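Local atomic coordinates of O-methyltransferase (Saccharopolyspora spinosa, PDB entry 4CE0), a protein that probably transfers a methyl group from S-adenosyl-L-methionine to the 4'-hydroxyl of the rhamnose of spinosyn, using a bound magnesium ion. Residues D102-F113 with Q159-F167; L11-T19 with V50-D61. One frame throughout, in Å; residues are numbered along the deposited sequence.

Overall arrangement
Contact 2 (11-19 with 50-61) closes along the chain before contact 1 (102-113 with 159-167) opens. Contact 1 joins strand 160-164, outermost in the sheet within the chain, to its parallel neighbour 107-111, in the Rossmann-like fold of class I methyltransferases. Contact 2 packs the end of helix 6-16 on the loop and first turns of helix 56-73, and the second subunit also touches it. The centres are 19 Å apart and the nearest atoms about 9 Å, so the two do not meet directly. S-adenosyl-L-homocysteine spans the gap: contact 1 holds its adenosine, contact 2 its homocysteine end. Helix 88-100 packs against side chains of both.

Contact 1: residues D102-F113 with Q159-F167; sequences DTGRTVWVVDSF and QVRFLPGWF. With SAH (S-adenosyl-L-homocysteine), chain B.
W108 lies with one face of its indole under R161, whose CB sits 4.0 Å from the centroid of the W108 six-membered ring in a CH-pi contact. The R161 chain bends at chi3 (64°), bringing the guanidinium over CH2 of W108 with the two planes 30° apart; the indole NE1 is hydrogen-bonded to the D78 carboxylate. Strands 107-111 and 160-164 are joined by a parallel ladder of backbone bonds, from V107 N to Q159 O up to G165 N to D111 O. V109 CB lies against F162 CD2 at 3.6 Å on the other face of the sheet. Before the strands, the Q159 amide reaches along the loop and its NE2 donates to two carbonyls, D102 O at 3.0 Å and R105 O at 2.8 Å, the latter bond nearly straight (174°).

At the C-terminal ends the adenosine is gripped. D111 OD1 and OD2 accept from O2' and O3' of the ribose, and OD1 also takes F113 N on its anti lone pair. Adenine lies over the F167 ring, with N1 accepting from F167 N at 3.0 Å and N3 from S112 N. Ring face, backbone amides and carboxylate thus read base and sugar together, as expected of a Rossmann-like cofactor site.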
loop_
_atom_site.group_PDB
_atom_site.type_symbol
_atom_site.label_atom_id
_atom_site.label_comp_id
_atom_site.label_asym_id
_atom_site.label_seq_id
_atom_site.Cartn_x
_atom_site.Cartn_y
_atom_site.Cartn_z
ATOM N N ASP A 102 -12.576 -5.388 14.208
ATOM C CA ASP A 102 -12.463 -6.263 15.390
ATOM C C ASP A 102 -11.335 -5.746 16.294
ATOM O O ASP A 102 -10.160 -5.771 15.928
ATOM C CB ASP A 102 -12.216 -7.720 14.977
ATOM C CG ASP A 102 -12.078 -8.674 16.190
ATOM O OD1 ASP A 102 -11.353 -8.348 17.176
ATOM O OD2 ASP A 102 -12.691 -9.762 16.151
ATOM N N THR A 103 -11.694 -5.253 17.473
ATOM C CA THR A 103 -10.713 -4.622 18.350
ATOM C C THR A 103 -10.376 -5.506 19.549
ATOM O O THR A 103 -9.542 -5.151 20.373
ATOM C CB THR A 103 -11.216 -3.235 18.830
ATOM O OG1 THR A 103 -12.402 -3.394 19.620
ATOM C CG2 THR A 103 -11.534 -2.348 17.649
ATOM N N GLY A 104 -11.000 -6.671 19.625
ATOM C CA GLY A 104 -10.824 -7.560 20.759
ATOM C C GLY A 104 -9.706 -8.583 20.619
ATOM O O GLY A 104 -9.037 -8.905 21.611
ATOM N N ARG A 105 -9.490 -9.086 19.403
ATOM C CA ARG A 105 -8.487 -10.108 19.165
ATOM C C ARG A 105 -7.047 -9.580 19.115
ATOM O O ARG A 105 -6.785 -8.466 18.685
ATOM C CB ARG A 105 -8.823 -10.831 17.859
ATOM C CG ARG A 105 -10.228 -11.405 17.859
ATOM C CD ARG A 105 -10.487 -12.069 16.543
ATOM N NE ARG A 105 -11.852 -12.579 16.385
ATOM C CZ ARG A 105 -12.202 -13.856 16.475
ATOM N NH1 ARG A 105 -11.299 -14.790 16.777
ATOM N NH2 ARG A 105 -13.462 -14.202 16.248
ATOM N N THR A 106 -6.114 -10.427 19.521
ATOM C CA THR A 106 -4.700 -10.093 19.563
ATOM C C THR A 106 -3.940 -10.909 18.526
ATOM O O THR A 106 -4.307 -12.030 18.235
ATOM C CB THR A 106 -4.125 -10.354 20.989
ATOM O OG1 THR A 106 -4.583 -9.317 21.855
ATOM C CG2 THR A 106 -2.572 -10.373 21.011
ATOM N N VAL A 107 -2.876 -10.319 17.996
ATOM C CA VAL A 107 -1.965 -10.980 17.059
ATOM C C VAL A 107 -0.663 -11.166 17.801
ATOM O O VAL A 107 -0.034 -10.173 18.219
ATOM C CB VAL A 107 -1.744 -10.136 15.757
ATOM C CG1 VAL A 107 -0.715 -10.810 14.810
ATOM C CG2 VAL A 107 -3.078 -9.920 15.039
ATOM N N TRP A 108 -0.301 -12.428 18.022
ATOM C CA TRP A 108 0.938 -12.791 18.682
ATOM C C TRP A 108 2.046 -13.003 17.682
ATOM O O TRP A 108 1.950 -13.820 16.759
ATOM C CB TRP A 108 0.764 -14.052 19.536
ATOM C CG TRP A 108 -0.183 -13.842 20.661
ATOM C CD1 TRP A 108 -1.557 -13.960 20.645
ATOM C CD2 TRP A 108 0.178 -13.460 21.978
ATOM N NE1 TRP A 108 -2.064 -13.665 21.902
ATOM C CE2 TRP A 108 -1.013 -13.338 22.728
ATOM C CE3 TRP A 108 1.403 -13.175 22.600
ATOM C CZ2 TRP A 108 -1.006 -12.987 24.081
ATOM C CZ3 TRP A 108 1.400 -12.811 23.935
ATOM C CH2 TRP A 108 0.201 -12.716 24.655
ATOM N N VAL A 109 3.118 -12.265 17.889
ATOM C CA VAL A 109 4.215 -12.249 16.948
ATOM C C VAL A 109 5.330 -12.976 17.644
ATOM O O VAL A 109 6.009 -12.403 18.518
ATOM C CB VAL A 109 4.623 -10.810 16.616
ATOM C CG1 VAL A 109 5.830 -10.779 15.653
ATOM C CG2 VAL A 109 3.441 -10.064 16.055
ATOM N N VAL A 110 5.500 -14.245 17.267
ATOM C CA VAL A 110 6.327 -15.163 18.036
ATOM C C VAL A 110 7.552 -15.598 17.259
ATOM O O VAL A 110 7.458 -16.289 16.235
ATOM C CB VAL A 110 5.564 -16.451 18.443
ATOM C CG1 VAL A 110 6.336 -17.187 19.502
ATOM C CG2 VAL A 110 4.129 -16.177 18.884
ATOM N N ASP A 111 8.713 -15.247 17.782
ATOM C CA ASP A 111 9.945 -15.483 17.067
ATOM C C ASP A 111 11.130 -15.414 18.016
ATOM O O ASP A 111 11.010 -14.922 19.144
ATOM C CB ASP A 111 10.101 -14.425 15.975
ATOM C CG ASP A 111 11.063 -14.858 14.883
ATOM O OD1 ASP A 111 12.296 -14.779 15.097
ATOM O OD2 ASP A 111 10.585 -15.253 13.804
ATOM N N SER A 112 12.285 -15.890 17.564
ATOM C CA SER A 112 13.529 -15.629 18.302
ATOM C C SER A 112 13.975 -14.174 18.117
ATOM O O SER A 112 14.584 -13.595 19.003
ATOM C CB SER A 112 14.647 -16.521 17.795
ATOM O OG SER A 112 14.911 -16.185 16.456
ATOM N N PHE A 113 13.665 -13.598 16.957
ATOM C CA PHE A 113 14.164 -12.274 16.553
ATOM C C PHE A 113 15.697 -12.281 16.441
ATOM O O PHE A 113 16.339 -11.238 16.556
ATOM C CB PHE A 113 13.652 -11.147 17.467
ATOM C CG PHE A 113 12.134 -11.015 17.474
ATOM C CD1 PHE A 113 11.461 -10.408 16.407
ATOM C CD2 PHE A 113 11.379 -11.529 18.528
ATOM C CE1 PHE A 113 10.077 -10.326 16.397
ATOM C CE2 PHE A 113 9.989 -11.442 18.525
ATOM C CZ PHE A 113 9.337 -10.827 17.458
ATOM N N GLN A 159 -3.213 -4.313 20.022
ATOM C CA GLN A 159 -3.654 -5.614 19.532
ATOM C C GLN A 159 -2.531 -6.468 18.960
ATOM O O GLN A 159 -2.784 -7.520 18.381
ATOM C CB GLN A 159 -4.739 -5.424 18.475
ATOM C CG GLN A 159 -6.075 -4.964 19.034
ATOM C CD GLN A 159 -7.137 -4.873 17.948
ATOM O OE1 GLN A 159 -7.432 -3.786 17.432
ATOM N NE2 GLN A 159 -7.687 -6.010 17.573
ATOM N N VAL A 160 -1.297 -6.000 19.083
ATOM C CA VAL A 160 -0.127 -6.757 18.642
ATOM C C VAL A 160 0.796 -6.988 19.850
ATOM O O VAL A 160 1.191 -6.015 20.534
ATOM C CB VAL A 160 0.688 -6.004 17.587
ATOM C CG1 VAL A 160 1.807 -6.902 17.053
ATOM C CG2 VAL A 160 -0.229 -5.510 16.434
ATOM N N ARG A 161 1.148 -8.253 20.096
ATOM C CA ARG A 161 2.076 -8.627 21.177
ATOM C C ARG A 161 3.203 -9.508 20.661
ATOM O O ARG A 161 3.036 -10.336 19.745
ATOM C CB ARG A 161 1.329 -9.330 22.301
ATOM C CG ARG A 161 0.278 -8.423 22.944
ATOM C CD ARG A 161 -0.406 -9.068 24.149
ATOM N NE ARG A 161 0.537 -9.321 25.251
ATOM C CZ ARG A 161 0.177 -9.637 26.500
ATOM N NH1 ARG A 161 -1.106 -9.730 26.834
ATOM N NH2 ARG A 161 1.100 -9.880 27.417
ATOM N N PHE A 162 4.381 -9.275 21.210
ATOM C CA PHE A 162 5.563 -9.971 20.750
ATOM C C PHE A 162 5.993 -10.957 21.798
ATOM O O PHE A 162 5.948 -10.656 22.975
ATOM C CB PHE A 162 6.666 -8.970 20.436
ATOM C CG PHE A 162 6.254 -7.933 19.420
ATOM C CD1 PHE A 162 5.640 -6.747 19.825
ATOM C CD2 PHE A 162 6.485 -8.135 18.058
ATOM C CE1 PHE A 162 5.257 -5.777 18.896
ATOM C CE2 PHE A 162 6.094 -7.152 17.099
ATOM C CZ PHE A 162 5.489 -5.988 17.521
ATOM N N LEU A 163 6.366 -12.160 21.364
ATOM C CA LEU A 163 6.873 -13.179 22.273
ATOM C C LEU A 163 8.261 -13.577 21.807
ATOM O O LEU A 163 8.393 -14.486 20.966
ATOM C CB LEU A 163 5.933 -14.372 22.287
ATOM C CG LEU A 163 6.140 -15.486 23.308
ATOM C CD1 LEU A 163 6.228 -14.956 24.735
ATOM C CD2 LEU A 163 4.976 -16.497 23.158
ATOM N N PRO A 164 9.304 -12.901 22.343
ATOM C CA PRO A 164 10.688 -13.109 21.893
ATOM C C PRO A 164 11.364 -14.272 22.621
ATOM O O PRO A 164 11.300 -14.332 23.846
ATOM C CB PRO A 164 11.359 -11.778 22.261
ATOM C CG PRO A 164 10.671 -11.368 23.513
ATOM C CD PRO A 164 9.217 -11.756 23.281
ATOM N N GLY A 165 11.978 -15.190 21.879
ATOM C CA GLY A 165 12.733 -16.273 22.479
ATOM C C GLY A 165 12.719 -17.453 21.550
ATOM O O GLY A 165 12.032 -17.431 20.525
ATOM N N TRP A 166 13.506 -18.471 21.875
ATOM C CA TRP A 166 13.419 -19.739 21.172
ATOM C C TRP A 166 12.117 -20.395 21.582
ATOM O O TRP A 166 11.753 -20.364 22.748
ATOM C CB TRP A 166 14.642 -20.608 21.507
ATOM C CG TRP A 166 15.900 -19.863 21.214
ATOM C CD1 TRP A 166 16.748 -19.276 22.113
ATOM C CD2 TRP A 166 16.421 -19.567 19.918
ATOM N NE1 TRP A 166 17.774 -18.647 21.452
ATOM C CE2 TRP A 166 17.602 -18.821 20.101
ATOM C CE3 TRP A 166 16.010 -19.870 18.615
ATOM C CZ2 TRP A 166 18.376 -18.379 19.028
ATOM C CZ3 TRP A 166 16.783 -19.433 17.556
ATOM C CH2 TRP A 166 17.945 -18.689 17.767
ATOM N N PHE A 167 11.400 -20.962 20.616
ATOM C CA PHE A 167 10.114 -21.619 20.897
ATOM C C PHE A 167 10.168 -22.612 22.083
ATOM O O PHE A 167 9.255 -22.682 22.922
ATOM C CB PHE A 167 9.637 -22.366 19.655
ATOM C CG PHE A 167 9.379 -21.477 18.471
ATOM C CD1 PHE A 167 9.148 -20.113 18.629
ATOM C CD2 PHE A 167 9.394 -22.009 17.190
ATOM C CE1 PHE A 167 8.905 -19.295 17.518
ATOM C CE2 PHE A 167 9.167 -21.207 16.074
ATOM C CZ PHE A 167 8.916 -19.842 16.233
HETATM N N SAH B . 8.181 -13.980 5.778
HETATM C CA SAH B . 8.041 -15.227 6.548
HETATM C CB SAH B . 9.071 -15.474 7.623
HETATM C CG SAH B . 9.303 -16.774 8.390
HETATM S SD SAH B . 11.094 -17.056 8.239
HETATM C C SAH B . 6.737 -14.930 7.172
HETATM O O SAH B . 6.445 -15.630 8.127
HETATM O OXT SAH B . 6.148 -13.890 6.481
HETATM C "C5'" SAH B . 11.424 -18.156 9.662
HETATM C "C4'" SAH B . 11.379 -17.456 11.028
HETATM O "O4'" SAH B . 11.266 -18.403 12.069
HETATM C "C3'" SAH B . 12.629 -16.638 11.366
HETATM O "O3'" SAH B . 12.211 -15.315 11.628
HETATM C "C2'" SAH B . 13.284 -17.299 12.586
HETATM O "O2'" SAH B . 13.952 -16.451 13.545
HETATM C "C1'" SAH B . 12.093 -18.057 13.178
HETATM N N9 SAH B . 12.392 -19.299 13.928
HETATM C C8 SAH B . 12.626 -20.537 13.367
HETATM N N7 SAH B . 12.792 -21.416 14.365
HETATM C C5 SAH B . 12.631 -20.782 15.547
HETATM C C6 SAH B . 12.697 -21.197 16.879
HETATM N N6 SAH B . 12.949 -22.465 17.195
HETATM N N1 SAH B . 12.506 -20.285 17.890
HETATM C C2 SAH B . 12.222 -18.962 17.617
HETATM N N3 SAH B . 12.192 -18.563 16.301
HETATM C C4 SAH B . 12.353 -19.451 15.281
HETATM O O HOH W 1 -8.778 -3.521 14.888
#

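Contact 2: residues L11-T19 with V50-D61; sequences LLKKVLTNT and VAHTMIGLERLD. With SAH (S-adenosyl-L-homocysteine), chain B.
K13 leaves its helix with CB against L57 CD2 (3.9 Å), and CG then passes CB and CD1 of L60 as the two side chains run antiparallel alongside one another. CD, between L60 CB and D61 OD1, and CE, 3.4 Å from D61 OD1, lead past the bend at chi3 (-68°) to NZ, which meets D61 OD1 at 2.8 Å. NZ approaches from above the carboxylate plane in this salt bridge and has a second partner in Q64. Nearby, T17 CG2 touches L60 CD1 at 3.8 Å, while L57 CD2 sits by K13 O.

At the helix end, N18 adopts positive phi in a Schellman motif. The carbonyl of L16 points toward residues 51-53, where it accepts from T53 N at 3.2 Å and weakly from H52 N; A51 CB packs against the same oxygen. T53 CG2 stays against L16, while its OG1, anti to the backbone N (chi1 -173°), donates to OXT of S-adenosyl-L-homocysteine at 2.6 Å and accepts from I55 N. The hydroxyl of Y21 of the second subunit accepts from H52 N and donates to V15 O. One residue, T53, therefore links the helix end by its amide to the carboxylate of the bound S-adenosyl-L-homocysteine by its hydroxyl.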
loop_
_atom_site.group_PDB
_atom_site.type_symbol
_atom_site.label_atom_id
_atom_site.label_comp_id
_atom_site.label_asym_id
_atom_site.label_seq_id
_atom_site.Cartn_x
_atom_site.Cartn_y
_atom_site.Cartn_z
ATOM N N LEU A 11 -4.507 -3.888 -1.723
ATOM C CA LEU A 11 -3.271 -3.104 -1.808
ATOM C C LEU A 11 -2.194 -3.595 -0.823
ATOM O O LEU A 11 -0.998 -3.697 -1.176
ATOM C CB LEU A 11 -3.543 -1.614 -1.641
ATOM C CG LEU A 11 -2.314 -0.704 -1.580
ATOM C CD1 LEU A 11 -1.491 -0.747 -2.833
ATOM C CD2 LEU A 11 -2.802 0.756 -1.247
ATOM N N LEU A 12 -2.605 -3.893 0.399
ATOM C CA LEU A 12 -1.661 -4.339 1.431
ATOM C C LEU A 12 -0.852 -5.569 1.000
ATOM O O LEU A 12 0.371 -5.602 1.192
ATOM C CB LEU A 12 -2.376 -4.600 2.750
ATOM C CG LEU A 12 -1.499 -4.825 3.989
ATOM C CD1 LEU A 12 -0.455 -3.719 4.175
ATOM C CD2 LEU A 12 -2.343 -4.921 5.219
ATOM N N LYS A 13 -1.519 -6.548 0.392
ATOM C CA LYS A 13 -0.839 -7.766 -0.100
ATOM C C LYS A 13 0.228 -7.422 -1.123
ATOM O O LYS A 13 1.320 -7.979 -1.089
ATOM C CB LYS A 13 -1.861 -8.773 -0.661
ATOM C CG LYS A 13 -2.738 -9.362 0.465
ATOM C CD LYS A 13 -3.728 -10.382 -0.014
ATOM C CE LYS A 13 -4.793 -9.754 -0.863
ATOM N NZ LYS A 13 -5.962 -10.668 -0.973
ATOM N N LYS A 14 -0.091 -6.509 -2.037
ATOM C CA LYS A 14 0.873 -6.049 -3.020
ATOM C C LYS A 14 2.041 -5.364 -2.329
ATOM O O LYS A 14 3.203 -5.559 -2.687
ATOM C CB LYS A 14 0.215 -5.050 -3.979
ATOM C CG LYS A 14 -0.761 -5.641 -4.997
ATOM C CD LYS A 14 -1.439 -4.455 -5.724
ATOM C CE LYS A 14 -2.357 -4.856 -6.879
ATOM N NZ LYS A 14 -3.630 -5.460 -6.395
ATOM N N VAL A 15 1.728 -4.534 -1.337
ATOM C CA VAL A 15 2.781 -3.821 -0.617
ATOM C C VAL A 15 3.696 -4.754 0.206
ATOM O O VAL A 15 4.908 -4.640 0.140
ATOM C CB VAL A 15 2.181 -2.742 0.296
ATOM C CG1 VAL A 15 3.289 -1.943 0.956
ATOM C CG2 VAL A 15 1.239 -1.849 -0.535
ATOM N N LEU A 16 3.115 -5.653 0.989
ATOM C CA LEU A 16 3.900 -6.520 1.864
ATOM C C LEU A 16 4.845 -7.456 1.091
ATOM O O LEU A 16 5.901 -7.822 1.584
ATOM C CB LEU A 16 2.955 -7.370 2.718
ATOM C CG LEU A 16 2.195 -6.622 3.786
ATOM C CD1 LEU A 16 0.998 -7.465 4.309
ATOM C CD2 LEU A 16 3.132 -6.268 4.894
ATOM N N THR A 17 4.433 -7.865 -0.105
ATOM C CA THR A 17 5.279 -8.652 -1.004
ATOM C C THR A 17 6.178 -7.779 -1.901
ATOM O O THR A 17 6.942 -8.295 -2.711
ATOM C CB THR A 17 4.417 -9.469 -1.948
ATOM O OG1 THR A 17 3.465 -8.588 -2.532
ATOM C CG2 THR A 17 3.673 -10.605 -1.200
ATOM N N ASN A 18 6.050 -6.466 -1.758
ATOM C CA ASN A 18 6.753 -5.487 -2.584
ATOM C C ASN A 18 6.601 -5.674 -4.086
ATOM O O ASN A 18 7.575 -5.587 -4.828
ATOM C CB ASN A 18 8.221 -5.457 -2.220
ATOM C CG ASN A 18 8.935 -4.194 -2.741
ATOM O OD1 ASN A 18 8.333 -3.127 -2.898
ATOM N ND2 ASN A 18 10.220 -4.330 -3.014
ATOM N N THR A 19 5.380 -5.921 -4.540
ATOM C CA THR A 19 5.113 -5.992 -5.976
ATOM C C THR A 19 4.981 -4.592 -6.543
ATOM O O THR A 19 5.010 -4.426 -7.756
ATOM C CB THR A 19 3.820 -6.767 -6.334
ATOM O OG1 THR A 19 2.670 -6.013 -5.923
ATOM C CG2 THR A 19 3.800 -8.118 -5.673
ATOM N N VAL A 50 13.810 -6.416 0.148
ATOM C CA VAL A 50 13.166 -5.463 1.047
ATOM C C VAL A 50 11.759 -5.874 1.542
ATOM O O VAL A 50 11.379 -5.428 2.601
ATOM C CB VAL A 50 13.189 -4.010 0.507
ATOM C CG1 VAL A 50 14.631 -3.515 0.420
ATOM C CG2 VAL A 50 12.512 -3.900 -0.825
ATOM N N ALA A 51 11.015 -6.712 0.814
ATOM C CA ALA A 51 9.620 -7.054 1.218
ATOM C C ALA A 51 9.507 -7.538 2.668
ATOM O O ALA A 51 10.424 -8.160 3.184
ATOM C CB ALA A 51 9.030 -8.113 0.307
ATOM N N HIS A 52 8.361 -7.280 3.295
ATOM C CA HIS A 52 8.162 -7.584 4.710
ATOM C C HIS A 52 7.660 -8.994 4.959
ATOM O O HIS A 52 7.643 -9.474 6.103
ATOM C CB HIS A 52 7.230 -6.566 5.339
ATOM C CG HIS A 52 7.858 -5.220 5.513
ATOM N ND1 HIS A 52 7.145 -4.038 5.425
ATOM C CD2 HIS A 52 9.144 -4.857 5.737
ATOM C CE1 HIS A 52 7.959 -3.019 5.615
ATOM N NE2 HIS A 52 9.187 -3.492 5.793
ATOM N N THR A 53 7.265 -9.659 3.891
ATOM C CA THR A 53 7.004 -11.090 3.953
ATOM C C THR A 53 7.583 -11.791 2.743
ATOM O O THR A 53 7.679 -11.202 1.667
ATOM C CB THR A 53 5.481 -11.416 4.026
ATOM O OG1 THR A 53 5.319 -12.817 4.245
ATOM C CG2 THR A 53 4.756 -11.032 2.742
ATOM N N MET A 54 7.941 -13.064 2.943
ATOM C CA MET A 54 8.487 -13.902 1.908
ATOM C C MET A 54 7.435 -14.895 1.385
ATOM O O MET A 54 7.689 -15.640 0.427
ATOM C CB MET A 54 9.753 -14.616 2.419
ATOM C CG MET A 54 9.513 -15.782 3.375
ATOM S SD MET A 54 11.028 -16.682 3.779
ATOM C CE MET A 54 11.962 -15.514 4.768
ATOM N N ILE A 55 6.228 -14.885 1.962
ATOM C CA ILE A 55 5.272 -15.940 1.613
ATOM C C ILE A 55 4.516 -15.805 0.296
ATOM O O ILE A 55 3.866 -16.764 -0.114
ATOM C CB ILE A 55 4.252 -16.240 2.768
ATOM C CG1 ILE A 55 3.215 -15.137 2.884
ATOM C CG2 ILE A 55 4.999 -16.484 4.049
ATOM C CD1 ILE A 55 2.075 -15.420 3.892
ATOM N N GLY A 56 4.560 -14.636 -0.352
ATOM C CA GLY A 56 3.915 -14.445 -1.633
ATOM C C GLY A 56 2.420 -14.194 -1.515
ATOM O O GLY A 56 1.849 -14.358 -0.432
ATOM N N LEU A 57 1.795 -13.834 -2.644
ATOM C CA LEU A 57 0.409 -13.408 -2.678
ATOM C C LEU A 57 -0.581 -14.547 -2.454
ATOM O O LEU A 57 -1.657 -14.342 -1.888
ATOM C CB LEU A 57 0.099 -12.741 -4.026
ATOM C CG LEU A 57 0.731 -11.397 -4.431
ATOM C CD1 LEU A 57 0.230 -10.956 -5.842
ATOM C CD2 LEU A 57 0.460 -10.291 -3.414
ATOM N N GLU A 58 -0.258 -15.732 -2.961
ATOM C CA GLU A 58 -1.152 -16.891 -2.852
ATOM C C GLU A 58 -1.301 -17.300 -1.389
ATOM O O GLU A 58 -2.401 -17.609 -0.898
ATOM C CB GLU A 58 -0.624 -18.079 -3.665
ATOM C CG GLU A 58 -1.311 -18.229 -4.996
ATOM C CD GLU A 58 -0.599 -19.197 -5.948
ATOM O OE1 GLU A 58 0.642 -19.373 -5.844
ATOM O OE2 GLU A 58 -1.290 -19.767 -6.819
ATOM N N ARG A 59 -0.198 -17.290 -0.673
ATOM C CA ARG A 59 -0.290 -17.654 0.748
ATOM C C ARG A 59 -0.888 -16.515 1.615
ATOM O O ARG A 59 -1.531 -16.759 2.629
ATOM C CB ARG A 59 1.050 -18.185 1.238
ATOM C CG ARG A 59 1.520 -19.384 0.382
ATOM C CD ARG A 59 2.287 -20.415 1.163
ATOM N NE ARG A 59 3.597 -19.963 1.626
ATOM C CZ ARG A 59 4.697 -19.953 0.882
ATOM N NH1 ARG A 59 4.659 -20.322 -0.395
ATOM N NH2 ARG A 59 5.835 -19.571 1.410
ATOM N N LEU A 60 -0.717 -15.271 1.196
ATOM C CA LEU A 60 -1.360 -14.166 1.906
ATOM C C LEU A 60 -2.867 -14.246 1.649
ATOM O O LEU A 60 -3.669 -13.921 2.540
ATOM C CB LEU A 60 -0.807 -12.812 1.445
ATOM C CG LEU A 60 0.466 -12.278 2.081
ATOM C CD1 LEU A 60 0.884 -11.055 1.306
ATOM C CD2 LEU A 60 0.291 -11.957 3.567
ATOM N N ASP A 61 -3.268 -14.715 0.455
ATOM C CA ASP A 61 -4.699 -14.872 0.165
ATOM C C ASP A 61 -5.272 -15.979 1.037
ATOM O O ASP A 61 -6.420 -15.929 1.500
ATOM C CB ASP A 61 -4.980 -15.243 -1.295
ATOM C CG ASP A 61 -4.672 -14.117 -2.280
ATOM O OD1 ASP A 61 -4.516 -12.946 -1.879
ATOM O OD2 ASP A 61 -4.595 -14.421 -3.491
HETATM N N SAH B . 8.181 -13.980 5.778
HETATM C CA SAH B . 8.041 -15.227 6.548
HETATM C CB SAH B . 9.071 -15.474 7.623
HETATM C CG SAH B . 9.303 -16.774 8.390
HETATM S SD SAH B . 11.094 -17.056 8.239
HETATM C C SAH B . 6.737 -14.930 7.172
HETATM O O SAH B . 6.445 -15.630 8.127
HETATM O OXT SAH B . 6.148 -13.890 6.481
HETATM C "C5'" SAH B . 11.424 -18.156 9.662
HETATM C "C4'" SAH B . 11.379 -17.456 11.028
HETATM O "O4'" SAH B . 11.266 -18.403 12.069
HETATM C "C3'" SAH B . 12.629 -16.638 11.366
HETATM O "O3'" SAH B . 12.211 -15.315 11.628
HETATM C "C2'" SAH B . 13.284 -17.299 12.586
HETATM O "O2'" SAH B . 13.952 -16.451 13.545
HETATM C "C1'" SAH B . 12.093 -18.057 13.178
HETATM N N9 SAH B . 12.392 -19.299 13.928
HETATM C C8 SAH B . 12.626 -20.537 13.367
HETATM N N7 SAH B . 12.792 -21.416 14.365
HETATM C C5 SAH B . 12.631 -20.782 15.547
HETATM C C6 SAH B . 12.697 -21.197 16.879
HETATM N N6 SAH B . 12.949 -22.465 17.195
HETATM N N1 SAH B . 12.506 -20.285 17.890
HETATM C C2 SAH B . 12.222 -18.962 17.617
HETATM N N3 SAH B . 12.192 -18.563 16.301
HETATM C C4 SAH B . 12.353 -19.451 15.281
#